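Long-range contacts in sporozoite surface protein 2 (Plasmodium vivax, PDB 4HQN), which probably serves as a sporozoite surface adhesin, the present chain holding its metal-binding von Willebrand factor A domain and a thrombospondin type 1 region: residues L24-G29 / L131-V136; N63-Y68 / T103-A108. The protein carries 4 engineered substitutions. All blocks are in the same frame, centred on the assembly; numbering follows the deposited sequence.

Interaction 1: residues L24-G29 / L131-V136; sequences LVDGSG and LMTDGV. With MN (manganese (II) ion), chain E.
Asp26 and Thr133 meet because each places its polar group anti to its own backbone N: chi1 is -168° for CG of Asp26 and 177° for OG1 of Thr133. The hydroxyl Thr133 OG1 then donates to Asp26 OD2 over 2.9 Å, using the anti lone pair of that oxygen. The other carboxylate oxygen serves its own segment. Asp26 OD1 receives Ser28 N, which closes an Asx turn, and also Ser28 OG at 2.6 Å on its syn side, so three donors fix the rotation of the carboxylate. Ser28 OG in turn binds the manganese ion at 2.2 Å, which makes Asp26 a second-shell residue of the metal-ion-dependent adhesion site (MIDAS) of this von Willebrand factor A domain. Two acceptors, Asp26 OD2 and Asp134 OD1, come within 3.4 Å without a bond between them, their carboxylate planes 82° apart; Asp134 OD2 accepts from Ser30, another metal ligand. Thr133 OG1 accepts from Gly135 N, an ST turn that bends the chain beyond the strand.

Behind the site the strands run parallel, joined by Met132 N to Leu24 O and Asp26 N to Met132 O, both 2.8 Å. Leu24 CB touches Leu131 CD1 on one sheet face, which helix 105-118 covers through Leu109 and Met105; helix 33-49 packs on Val25 and Met132 on the other, and strand 58-65 flanks strand 19-26.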
loop_
_atom_site.group_PDB
_atom_site.type_symbol
_atom_site.label_atom_id
_atom_site.label_comp_id
_atom_site.label_asym_id
_atom_site.label_seq_id
_atom_site.Cartn_x
_atom_site.Cartn_y
_atom_site.Cartn_z
ATOM N N LEU A 24 -12.228 2.421 -0.067
ATOM C CA LEU A 24 -13.134 3.336 0.639
ATOM C C LEU A 24 -14.434 3.419 -0.132
ATOM O O LEU A 24 -14.482 3.942 -1.250
ATOM C CB LEU A 24 -12.520 4.737 0.779
ATOM C CG LEU A 24 -11.064 4.749 1.228
ATOM C CD1 LEU A 24 -10.560 6.188 1.391
ATOM C CD2 LEU A 24 -10.861 3.940 2.514
ATOM N N VAL A 25 -15.485 2.873 0.468
ATOM C CA VAL A 25 -16.753 2.732 -0.206
ATOM C C VAL A 25 -17.795 3.705 0.356
ATOM O O VAL A 25 -18.114 3.687 1.558
ATOM C CB VAL A 25 -17.285 1.288 -0.057
ATOM C CG1 VAL A 25 -18.591 1.120 -0.833
ATOM C CG2 VAL A 25 -16.227 0.291 -0.497
ATOM N N ASP A 26 -18.326 4.547 -0.523
ATOM C CA ASP A 26 -19.381 5.497 -0.154
ATOM C C ASP A 26 -20.667 4.735 0.186
ATOM O O ASP A 26 -21.262 4.123 -0.689
ATOM C CB ASP A 26 -19.650 6.434 -1.341
ATOM C CG ASP A 26 -20.511 7.638 -0.970
ATOM O OD1 ASP A 26 -21.365 7.523 -0.065
ATOM O OD2 ASP A 26 -20.317 8.704 -1.598
ATOM N N GLY A 27 -21.095 4.768 1.444
ATOM C CA GLY A 27 -22.342 4.132 1.821
ATOM C C GLY A 27 -23.462 5.102 2.203
ATOM O O GLY A 27 -24.378 4.743 2.951
ATOM N N SER A 28 -23.402 6.317 1.669
ATOM C CA SER A 28 -24.300 7.396 2.098
ATOM C C SER A 28 -25.632 7.402 1.350
ATOM O O SER A 28 -25.775 6.758 0.309
ATOM C CB SER A 28 -23.613 8.756 1.921
ATOM O OG SER A 28 -23.423 9.054 0.553
ATOM N N GLY A 29 -26.596 8.157 1.871
ATOM C CA GLY A 29 -27.942 8.176 1.314
ATOM C C GLY A 29 -28.015 8.653 -0.120
ATOM O O GLY A 29 -28.944 8.307 -0.838
ATOM N N LEU A 131 -11.087 4.862 -4.107
ATOM C CA LEU A 131 -12.195 5.653 -3.574
ATOM C C LEU A 131 -13.412 5.464 -4.458
ATOM O O LEU A 131 -13.418 5.850 -5.627
ATOM C CB LEU A 131 -11.819 7.135 -3.507
ATOM C CG LEU A 131 -12.897 8.093 -2.987
ATOM C CD1 LEU A 131 -13.227 7.872 -1.521
ATOM C CD2 LEU A 131 -12.461 9.536 -3.204
ATOM N N MET A 132 -14.439 4.847 -3.893
ATOM C CA MET A 132 -15.646 4.517 -4.639
ATOM C C MET A 132 -16.761 5.423 -4.117
ATOM O O MET A 132 -17.218 5.248 -2.990
ATOM C CB MET A 132 -15.969 3.031 -4.398
ATOM C CG MET A 132 -16.897 2.380 -5.381
ATOM S SD MET A 132 -16.980 0.575 -5.160
ATOM C CE MET A 132 -15.273 0.160 -5.365
ATOM N N THR A 133 -17.184 6.392 -4.928
ATOM C CA THR A 133 -18.083 7.452 -4.461
ATOM C C THR A 133 -18.881 8.100 -5.599
ATOM O O THR A 133 -18.518 7.947 -6.770
ATOM C CB THR A 133 -17.302 8.547 -3.695
ATOM O OG1 THR A 133 -18.201 9.591 -3.321
ATOM C CG2 THR A 133 -16.219 9.140 -4.561
ATOM N N ASP A 134 -19.984 8.785 -5.270
ATOM C CA ASP A 134 -20.665 9.628 -6.266
ATOM C C ASP A 134 -20.028 11.026 -6.347
ATOM O O ASP A 134 -20.388 11.849 -7.193
ATOM C CB ASP A 134 -22.170 9.737 -6.011
ATOM C CG ASP A 134 -22.504 10.366 -4.664
ATOM O OD1 ASP A 134 -21.591 10.840 -3.957
ATOM O OD2 ASP A 134 -23.694 10.361 -4.301
ATOM N N GLY A 135 -19.086 11.279 -5.448
ATOM C CA GLY A 135 -18.282 12.479 -5.516
ATOM C C GLY A 135 -19.001 13.692 -4.962
ATOM O O GLY A 135 -18.802 14.806 -5.437
ATOM N N VAL A 136 -19.836 13.468 -3.958
ATOM C CA VAL A 136 -20.574 14.534 -3.300
ATOM C C VAL A 136 -20.342 14.391 -1.813
ATOM O O VAL A 136 -21.172 13.870 -1.093
ATOM C CB VAL A 136 -22.078 14.459 -3.599
ATOM C CG1 VAL A 136 -22.839 15.598 -2.885
ATOM C CG2 VAL A 136 -22.300 14.565 -5.096
HETATM MN MN MN E . -23.559 11.124 -0.235
HETATM O O HOH W 1 -23.652 13.221 -0.739
HETATM O O HOH W 2 -21.912 10.744 -1.634
HETATM O O HOH W 3 -25.295 11.365 1.000
#

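Interaction 2: residues N63-Y68 / T103-A108; sequences NLFGSY and TSMTAA. Engineered in segment 63-68: Ser67 (natural residue Asn). Engineered in segment 103-108: Ser104 (natural residue Asn). With MN (manganese (II) ion), chain E.
Phe65 and Ser104 bring the end of a strand against the start of a helix, through one aromatic ring and the backbone carbonyls that follow it. The ring of Phe65 is met at its edge, in plane, by Thr103 CG2, 3.7 Å from Phe65 CE2. Met105 CA makes an off-centre CH-pi contact, 4.2 Å from the ring centroid and 30° off the normal, while Ala108 CB reaches Phe65 CD1 obliquely at 3.6 Å. With chi1 at 65°, Phe65 CG stands between its own backbone N and carbonyl carbon, and the ring is directed at the first helical turn.

Next to the ring, Gly66 O accepts from Ser104 N over 2.8 Å, the donor tilted 23° from the carbonyl plane. The engineered Ser104 also sets its OG 3.1 Å from both Gly66 O and Ser67 O, and which acceptor takes its proton is not settled. Ser104 occupies the N-cap position without a side-chain capping bond, and it centres an inverse gamma turn in which Met105 N bonds weakly to Thr103 O.

Farther out, Thr103 N donates to Asn138, and the engineered Ser67 accepts from Thr102 N through its OG. Leu131 touches the Phe65 ring from strand 126-133.

Thr103 is thus a threonine with two roles: its methyl rests at the ring edge, while OG1 binds manganese at 2.2 Å beside Ser28 and Ser30. The metal probably polarises that hydroxyl, and the apolar ring and the backbone bond to Gly66 O are consistent with holding the ligand-bearing loop against the strand end.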
loop_
_atom_site.group_PDB
_atom_site.type_symbol
_atom_site.label_atom_id
_atom_site.label_comp_id
_atom_site.label_asym_id
_atom_site.label_seq_id
_atom_site.Cartn_x
_atom_site.Cartn_y
_atom_site.Cartn_z
ATOM N N ASN A 63 -13.171 0.310 4.116
ATOM C CA ASN A 63 -13.960 1.177 4.958
ATOM C C ASN A 63 -15.238 1.562 4.243
ATOM O O ASN A 63 -15.239 1.813 3.027
ATOM C CB ASN A 63 -13.175 2.448 5.293
ATOM C CG ASN A 63 -13.792 3.217 6.427
ATOM O OD1 ASN A 63 -14.807 3.896 6.251
ATOM N ND2 ASN A 63 -13.198 3.104 7.615
ATOM N N LEU A 64 -16.319 1.621 5.005
ATOM C CA LEU A 64 -17.596 2.096 4.489
ATOM C C LEU A 64 -17.903 3.436 5.146
ATOM O O LEU A 64 -17.906 3.550 6.384
ATOM C CB LEU A 64 -18.685 1.093 4.827
ATOM C CG LEU A 64 -20.087 1.444 4.319
ATOM C CD1 LEU A 64 -20.146 1.274 2.808
ATOM C CD2 LEU A 64 -21.128 0.580 5.003
ATOM N N PHE A 65 -18.132 4.459 4.334
ATOM C CA PHE A 65 -18.357 5.780 4.899
ATOM C C PHE A 65 -19.713 6.366 4.543
ATOM O O PHE A 65 -20.119 6.403 3.376
ATOM C CB PHE A 65 -17.213 6.759 4.589
ATOM C CG PHE A 65 -17.044 7.085 3.128
ATOM C CD1 PHE A 65 -16.215 6.318 2.322
ATOM C CD2 PHE A 65 -17.694 8.173 2.570
ATOM C CE1 PHE A 65 -16.040 6.626 0.968
ATOM C CE2 PHE A 65 -17.522 8.502 1.220
ATOM C CZ PHE A 65 -16.693 7.717 0.419
ATOM N N GLY A 66 -20.413 6.788 5.591
ATOM C CA GLY A 66 -21.704 7.434 5.483
ATOM C C GLY A 66 -21.685 8.561 6.494
ATOM O O GLY A 66 -20.754 9.365 6.510
ATOM N N SER A 67 -22.696 8.638 7.343
ATOM C CA SER A 67 -22.678 9.631 8.411
ATOM C C SER A 67 -21.466 9.343 9.282
ATOM O O SER A 67 -20.830 10.249 9.791
ATOM C CB SER A 67 -23.946 9.544 9.257
ATOM O OG SER A 67 -25.086 9.848 8.489
ATOM N N TYR A 68 -21.170 8.063 9.468
ATOM C CA TYR A 68 -19.967 7.659 10.179
ATOM C C TYR A 68 -19.065 6.936 9.201
ATOM O O TYR A 68 -19.485 6.576 8.086
ATOM C CB TYR A 68 -20.308 6.700 11.319
ATOM C CG TYR A 68 -21.315 7.187 12.340
ATOM C CD1 TYR A 68 -21.537 8.546 12.557
ATOM C CD2 TYR A 68 -22.033 6.267 13.121
ATOM C CE1 TYR A 68 -22.468 8.982 13.515
ATOM C CE2 TYR A 68 -22.957 6.687 14.075
ATOM C CZ TYR A 68 -23.174 8.041 14.265
ATOM O OH TYR A 68 -24.092 8.440 15.214
ATOM N N THR A 103 -21.955 11.995 4.220
ATOM C CA THR A 103 -20.902 11.409 3.415
ATOM C C THR A 103 -19.516 11.774 3.951
ATOM O O THR A 103 -18.894 12.737 3.477
ATOM C CB THR A 103 -21.048 11.880 1.950
ATOM O OG1 THR A 103 -22.423 11.777 1.545
ATOM C CG2 THR A 103 -20.159 11.048 0.998
ATOM N N SER A 104 -19.049 11.008 4.942
ATOM C CA SER A 104 -17.774 11.278 5.632
ATOM C C SER A 104 -16.547 10.919 4.814
ATOM O O SER A 104 -15.711 10.124 5.266
ATOM C CB SER A 104 -17.688 10.476 6.925
ATOM O OG SER A 104 -18.498 11.029 7.930
ATOM N N MET A 105 -16.425 11.504 3.628
ATOM C CA MET A 105 -15.335 11.162 2.727
ATOM C C MET A 105 -13.971 11.574 3.290
ATOM O O MET A 105 -13.013 10.810 3.210
ATOM C CB MET A 105 -15.556 11.780 1.352
ATOM C CG MET A 105 -14.530 11.346 0.326
ATOM S SD MET A 105 -14.694 12.225 -1.245
ATOM C CE MET A 105 -16.279 11.578 -1.759
ATOM N N THR A 106 -13.894 12.770 3.870
ATOM C CA THR A 106 -12.656 13.260 4.466
ATOM C C THR A 106 -12.222 12.352 5.609
ATOM O O THR A 106 -11.047 12.039 5.756
ATOM C CB THR A 106 -12.803 14.711 4.996
ATOM O OG1 THR A 106 -13.087 15.588 3.907
ATOM C CG2 THR A 106 -11.523 15.175 5.682
ATOM N N ALA A 107 -13.174 11.924 6.426
ATOM C CA ALA A 107 -12.831 11.056 7.545
ATOM C C ALA A 107 -12.331 9.674 7.065
ATOM O O ALA A 107 -11.411 9.107 7.653
ATOM C CB ALA A 107 -14.017 10.929 8.514
ATOM N N ALA A 108 -12.923 9.155 5.988
ATOM C CA ALA A 108 -12.504 7.878 5.426
ATOM C C ALA A 108 -11.055 7.981 4.972
ATOM O O ALA A 108 -10.228 7.182 5.390
ATOM C CB ALA A 108 -13.390 7.474 4.247
HETATM MN MN MN E . -23.559 11.124 -0.235
HETATM O O HOH W 2 -21.912 10.744 -1.634
HETATM O O HOH W 3 -25.295 11.365 1.000
HETATM O O HOH W 1 -23.652 13.221 -0.739
#

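How the interactions relate
From the N terminus, strand 19-26 comes first, and interaction 1 closes the longer loop when strand 126-133 returns beside it. Interaction 2 closes a shorter loop, from the end of strand 58-65 to the start of helix 105-118, nested wholly inside the longer one. The contacts do not cross, yet they touch in space, their centres 8 Å apart. Val25 N to Asn63 O, at 2.8 Å, and Gly27 N to Phe65 O, at 2.7 Å, are probable hydrogen bonds joining neighbouring strands. Met105 of helix 105-118 packs on Thr133. Both contacts reach the same manganese ion and its three waters, uniting three parallel strands and one helix at the metal site.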